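Local coordinates for protein putative TetR-family transcriptional regulator (Bordetella parapertussis 12822, PDB 3CCY) that probably binds operator DNA through a helix-turn-helix motif to regulate, most likely repress, transcription, at the interface of chains A and B. Numbering follows the deposited sequence. Chains: chain A/B, Putative TetR-family transcriptional regulator.

Contact 1: the interface of chains A and B. Residues chain A 192-196; chain B 192, 196-198.
A:Phe193 and B:Tyr197 run side by side across the subunit boundary and point the same way. Each has CG anti to its backbone N (chi1 -173° in both), which carries the two rings away from the backbone in parallel. The ring planes are nearly parallel, but the rings are slipped past each other and do not stack face on face. The CD2-CE2-CZ edge of the phenylalanine does the touching. CE2 sits above the tyrosine plane just outside CG of B:Tyr197, 3.8 Å from it and 3.7 Å from CB of the same residue. CZ passes outside the CG-CD2 edge, 4.1 Å from B:Tyr197 CD2. On the other ring edge, A:Leu194 comes in obliquely with its CD2 methyl, 4.1 Å from B:Tyr197 CD1 and on the same side of the ring plane as the phenylalanine edge. Within chain B, the CD2 methyl of B:Leu192 lies in plane against the tyrosine edge, which may help to limit movement of the ring.

Beneath this apolar layer the backbones are joined. B:Tyr197 N gives a nearly straight hydrogen bond to A:Phe193 O at 2.8 Å (178° at H). The next amide, B:Leu198 N, binds A:Leu194 O at 2.9 Å. The acceptors belong to the last turn of helix 182-195 of chain A, and the donors open the 3-10 helix 197-199 of chain B, so the partner caps the helix end. The backbones come close where A:Gly196 CA meets B:Gly196 CA at 3.8 Å, near the two-fold axis. Glycine leaves no side chain between them, and its positive phi (95°) turns the chain from helix to 3-10 helix. The patch joins the C-terminal ends of the two subunits, consistent with the dimerisation through the C-terminal domain that is usual for TetR regulators.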
loop_
_atom_site.group_PDB
_atom_site.type_symbol
_atom_site.label_atom_id
_atom_site.label_comp_id
_atom_site.label_asym_id
_atom_site.label_seq_id
_atom_site.Cartn_x
_atom_site.Cartn_y
_atom_site.Cartn_z
ATOM N N LEU A 192 -12.328 -1.912 -14.541
ATOM C CA LEU A 192 -11.524 -0.693 -14.605
ATOM C C LEU A 192 -10.149 -0.982 -15.219
ATOM O O LEU A 192 -9.728 -0.291 -16.182
ATOM C CB LEU A 192 -11.348 -0.086 -13.201
ATOM C CG LEU A 192 -12.540 0.594 -12.507
ATOM C CD1 LEU A 192 -12.284 0.660 -10.982
ATOM C CD2 LEU A 192 -12.739 2.015 -13.044
ATOM N N PHE A 193 -9.447 -1.965 -14.654
ATOM C CA PHE A 193 -8.066 -2.288 -15.088
ATOM C C PHE A 193 -8.032 -2.745 -16.557
ATOM O O PHE A 193 -7.223 -2.262 -17.313
ATOM C CB PHE A 193 -7.380 -3.354 -14.200
ATOM C CG PHE A 193 -5.905 -3.550 -14.554
ATOM C CD1 PHE A 193 -4.967 -2.589 -14.206
ATOM C CD2 PHE A 193 -5.489 -4.651 -15.285
ATOM C CE1 PHE A 193 -3.609 -2.730 -14.561
ATOM C CE2 PHE A 193 -4.140 -4.792 -15.639
ATOM C CZ PHE A 193 -3.220 -3.824 -15.273
ATOM N N LEU A 194 -8.924 -3.661 -16.950
ATOM C CA LEU A 194 -8.928 -4.199 -18.318
ATOM C C LEU A 194 -9.525 -3.264 -19.372
ATOM O O LEU A 194 -9.004 -3.150 -20.477
ATOM C CB LEU A 194 -9.670 -5.555 -18.375
ATOM C CG LEU A 194 -8.994 -6.697 -17.597
ATOM C CD1 LEU A 194 -9.684 -8.002 -17.957
ATOM C CD2 LEU A 194 -7.473 -6.813 -17.837
ATOM N N ASP A 195 -10.630 -2.618 -19.036
ATOM C CA ASP A 195 -11.378 -1.859 -20.042
ATOM C C ASP A 195 -11.378 -0.342 -19.830
ATOM O O ASP A 195 -11.722 0.431 -20.753
ATOM C CB ASP A 195 -12.797 -2.444 -20.180
ATOM C CG ASP A 195 -12.772 -3.859 -20.800
ATOM O OD1 ASP A 195 -12.393 -3.983 -21.990
ATOM O OD2 ASP A 195 -13.085 -4.845 -20.109
ATOM N N GLY A 196 -10.951 0.101 -18.644
ATOM C CA GLY A 196 -10.731 1.537 -18.454
ATOM C C GLY A 196 -11.884 2.291 -17.847
ATOM O O GLY A 196 -13.038 2.043 -18.160
ATOM N N LEU B 192 -3.542 3.145 -18.565
ATOM C CA LEU B 192 -4.131 1.908 -18.052
ATOM C C LEU B 192 -5.462 2.194 -17.348
ATOM O O LEU B 192 -6.497 1.551 -17.663
ATOM C CB LEU B 192 -3.166 1.213 -17.075
ATOM C CG LEU B 192 -1.898 0.527 -17.611
ATOM C CD1 LEU B 192 -0.873 0.362 -16.464
ATOM C CD2 LEU B 192 -2.233 -0.852 -18.187
ATOM N N GLY B 196 -7.658 1.344 -20.176
ATOM C CA GLY B 196 -7.690 -0.106 -19.973
ATOM C C GLY B 196 -6.517 -0.862 -20.537
ATOM O O GLY B 196 -6.031 -0.563 -21.616
ATOM N N TYR B 197 -6.067 -1.871 -19.781
ATOM C CA TYR B 197 -5.019 -2.796 -20.205
ATOM C C TYR B 197 -5.253 -3.390 -21.605
ATOM O O TYR B 197 -4.301 -3.543 -22.408
ATOM C CB TYR B 197 -4.931 -3.939 -19.197
ATOM C CG TYR B 197 -3.785 -4.851 -19.446
ATOM C CD1 TYR B 197 -3.985 -6.156 -19.899
ATOM C CD2 TYR B 197 -2.494 -4.415 -19.235
ATOM C CE1 TYR B 197 -2.890 -6.992 -20.144
ATOM C CE2 TYR B 197 -1.404 -5.242 -19.487
ATOM C CZ TYR B 197 -1.609 -6.526 -19.909
ATOM O OH TYR B 197 -0.483 -7.333 -20.178
ATOM N N LEU B 198 -6.506 -3.754 -21.873
ATOM C CA LEU B 198 -6.873 -4.373 -23.153
ATOM C C LEU B 198 -6.780 -3.467 -24.411
ATOM O O LEU B 198 -6.751 -3.978 -25.540
ATOM C CB LEU B 198 -8.238 -5.043 -23.042
ATOM C CG LEU B 198 -8.407 -6.182 -22.014
ATOM C CD1 LEU B 198 -9.862 -6.726 -22.055
ATOM C CD2 LEU B 198 -7.412 -7.374 -22.221
#

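Contact 2: the interface of chains A and B. Residues chain A 196-199; chain B 88, 145, 194-195.
A:Leu198 N donates to B:Leu194 O at 2.9 Å, with a modest bend (157° at H). The carbonyl belongs to the last turn of helix 182-195 of chain B, and the bond sets A:Leu198 down beside that helix end with its side chain directed into chain B. CG lies anti to the carbonyl carbon (chi1 -61°), which sends the forked tip out over B:Leu194 and on towards two further helices of the partner.

The two methyls have different surroundings. CD1 rests at 3.9 Å from B:Leu194 CB, crossing that side chain obliquely, and its outer side meets charged groups: B:Lys88 NZ is 3.6 Å from it and B:Asp195 OD1 3.7 Å. CD2 turns the other way and meets B:Leu145 CB, at the end of helix 122-145, at 3.9 Å. A:Leu198 therefore packs among residues of helices 87-115, 122-145 and 182-195 of chain B, and it buries more surface than any other residue of this patch.

The charged rim is built within chain B. B:Lys88 NZ, at the start of helix 87-115, forms a salt bridge and hydrogen bond of 2.9 Å with B:Asp195 OD2, on the syn lone pair of the carboxylate. The lysine chain runs extended beyond CG and comes to the aspartate tip from the helix 87-115 side. With OD2 held by the lysine, OD1 is left facing the leucine methyl; that apolar neighbour may shield the ion pair from water and strengthen it. The pair in turn links the end of helix 182-195 to helix 87-115 and probably steadies the surface that A:Leu198 meets. The site packs a leucine near the C-terminus of one subunit against the helical body of the other, and probably helps to keep the dimer together and its C-terminal domains in register.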
loop_
_atom_site.group_PDB
_atom_site.type_symbol
_atom_site.label_atom_id
_atom_site.label_comp_id
_atom_site.label_asym_id
_atom_site.label_seq_id
_atom_site.Cartn_x
_atom_site.Cartn_y
_atom_site.Cartn_z
ATOM N N GLY A 196 -10.951 0.101 -18.644
ATOM C CA GLY A 196 -10.731 1.537 -18.454
ATOM C C GLY A 196 -11.884 2.291 -17.847
ATOM O O GLY A 196 -13.038 2.043 -18.160
ATOM N N TYR A 197 -11.548 3.238 -16.964
ATOM C CA TYR A 197 -12.507 4.157 -16.356
ATOM C C TYR A 197 -13.434 4.841 -17.377
ATOM O O TYR A 197 -14.651 5.015 -17.128
ATOM C CB TYR A 197 -11.744 5.234 -15.589
ATOM C CG TYR A 197 -12.631 6.126 -14.797
ATOM C CD1 TYR A 197 -12.821 7.461 -15.157
ATOM C CD2 TYR A 197 -13.288 5.640 -13.687
ATOM C CE1 TYR A 197 -13.673 8.278 -14.406
ATOM C CE2 TYR A 197 -14.143 6.449 -12.945
ATOM C CZ TYR A 197 -14.306 7.762 -13.291
ATOM O OH TYR A 197 -15.198 8.550 -12.533
ATOM N N LEU A 198 -12.847 5.257 -18.498
ATOM C CA LEU A 198 -13.596 5.962 -19.546
ATOM C C LEU A 198 -14.660 5.131 -20.314
ATOM O O LEU A 198 -15.542 5.709 -20.965
ATOM C CB LEU A 198 -12.634 6.664 -20.499
ATOM C CG LEU A 198 -11.695 7.743 -19.920
ATOM C CD1 LEU A 198 -10.799 8.331 -21.045
ATOM C CD2 LEU A 198 -12.445 8.915 -19.202
ATOM N N ASN A 199 -14.610 3.804 -20.207
ATOM C CA ASN A 199 -15.579 2.953 -20.922
ATOM C C ASN A 199 -16.526 2.201 -19.977
ATOM O O ASN A 199 -17.361 1.395 -20.408
ATOM C CB ASN A 199 -14.842 1.941 -21.812
ATOM C CG ASN A 199 -13.763 2.581 -22.632
ATOM O OD1 ASN A 199 -12.564 2.374 -22.391
ATOM N ND2 ASN A 199 -14.161 3.393 -23.576
ATOM N N LYS B 88 -8.711 16.130 -19.046
ATOM C CA LYS B 88 -7.825 14.960 -19.203
ATOM C C LYS B 88 -6.379 15.336 -18.898
ATOM O O LYS B 88 -5.650 14.555 -18.264
ATOM C CB LYS B 88 -7.955 14.239 -20.560
ATOM C CG LYS B 88 -7.419 12.762 -20.505
ATOM C CD LYS B 88 -7.912 11.827 -21.650
ATOM C CE LYS B 88 -7.017 10.564 -21.753
ATOM N NZ LYS B 88 -7.659 9.324 -22.400
ATOM N N LEU B 145 -13.975 13.956 -15.844
ATOM C CA LEU B 145 -13.841 13.121 -17.047
ATOM C C LEU B 145 -15.118 12.344 -17.308
ATOM O O LEU B 145 -15.447 12.093 -18.458
ATOM C CB LEU B 145 -12.700 12.104 -16.921
ATOM C CG LEU B 145 -11.323 12.724 -16.673
ATOM C CD1 LEU B 145 -10.358 11.626 -16.243
ATOM C CD2 LEU B 145 -10.841 13.427 -17.900
ATOM N N LEU B 194 -7.501 4.936 -17.312
ATOM C CA LEU B 194 -8.547 5.556 -18.137
ATOM C C LEU B 194 -9.022 4.704 -19.316
ATOM O O LEU B 194 -10.212 4.642 -19.608
ATOM C CB LEU B 194 -8.088 6.934 -18.669
ATOM C CG LEU B 194 -7.872 8.006 -17.587
ATOM C CD1 LEU B 194 -7.683 9.351 -18.271
ATOM C CD2 LEU B 194 -9.009 8.093 -16.545
ATOM N N ASP B 195 -8.086 4.071 -20.007
ATOM C CA ASP B 195 -8.423 3.396 -21.263
ATOM C C ASP B 195 -8.302 1.870 -21.223
ATOM O O ASP B 195 -8.827 1.164 -22.113
ATOM C CB ASP B 195 -7.624 4.030 -22.419
ATOM C CG ASP B 195 -8.081 5.478 -22.701
ATOM O OD1 ASP B 195 -9.242 5.663 -23.142
ATOM O OD2 ASP B 195 -7.319 6.429 -22.454
#

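Contact 1 and contact 2 are about 8 Å apart between the centres of their C-alpha atoms and share A:Gly196. They draw on the same elements with the chains exchanged: in contact 1 helix 182-195 of chain A receives the 3-10 helix 197-199 of chain B, and in contact 2 the roles reverse. Contact 2 reaches further outwards, to helices 87-115 and 122-145 of chain B. Because each chain both caps and is capped, the C-terminal ends interlock reciprocally, a likely means of fixing how the two subunits, and with them the DNA-binding domains, are set relative to each other.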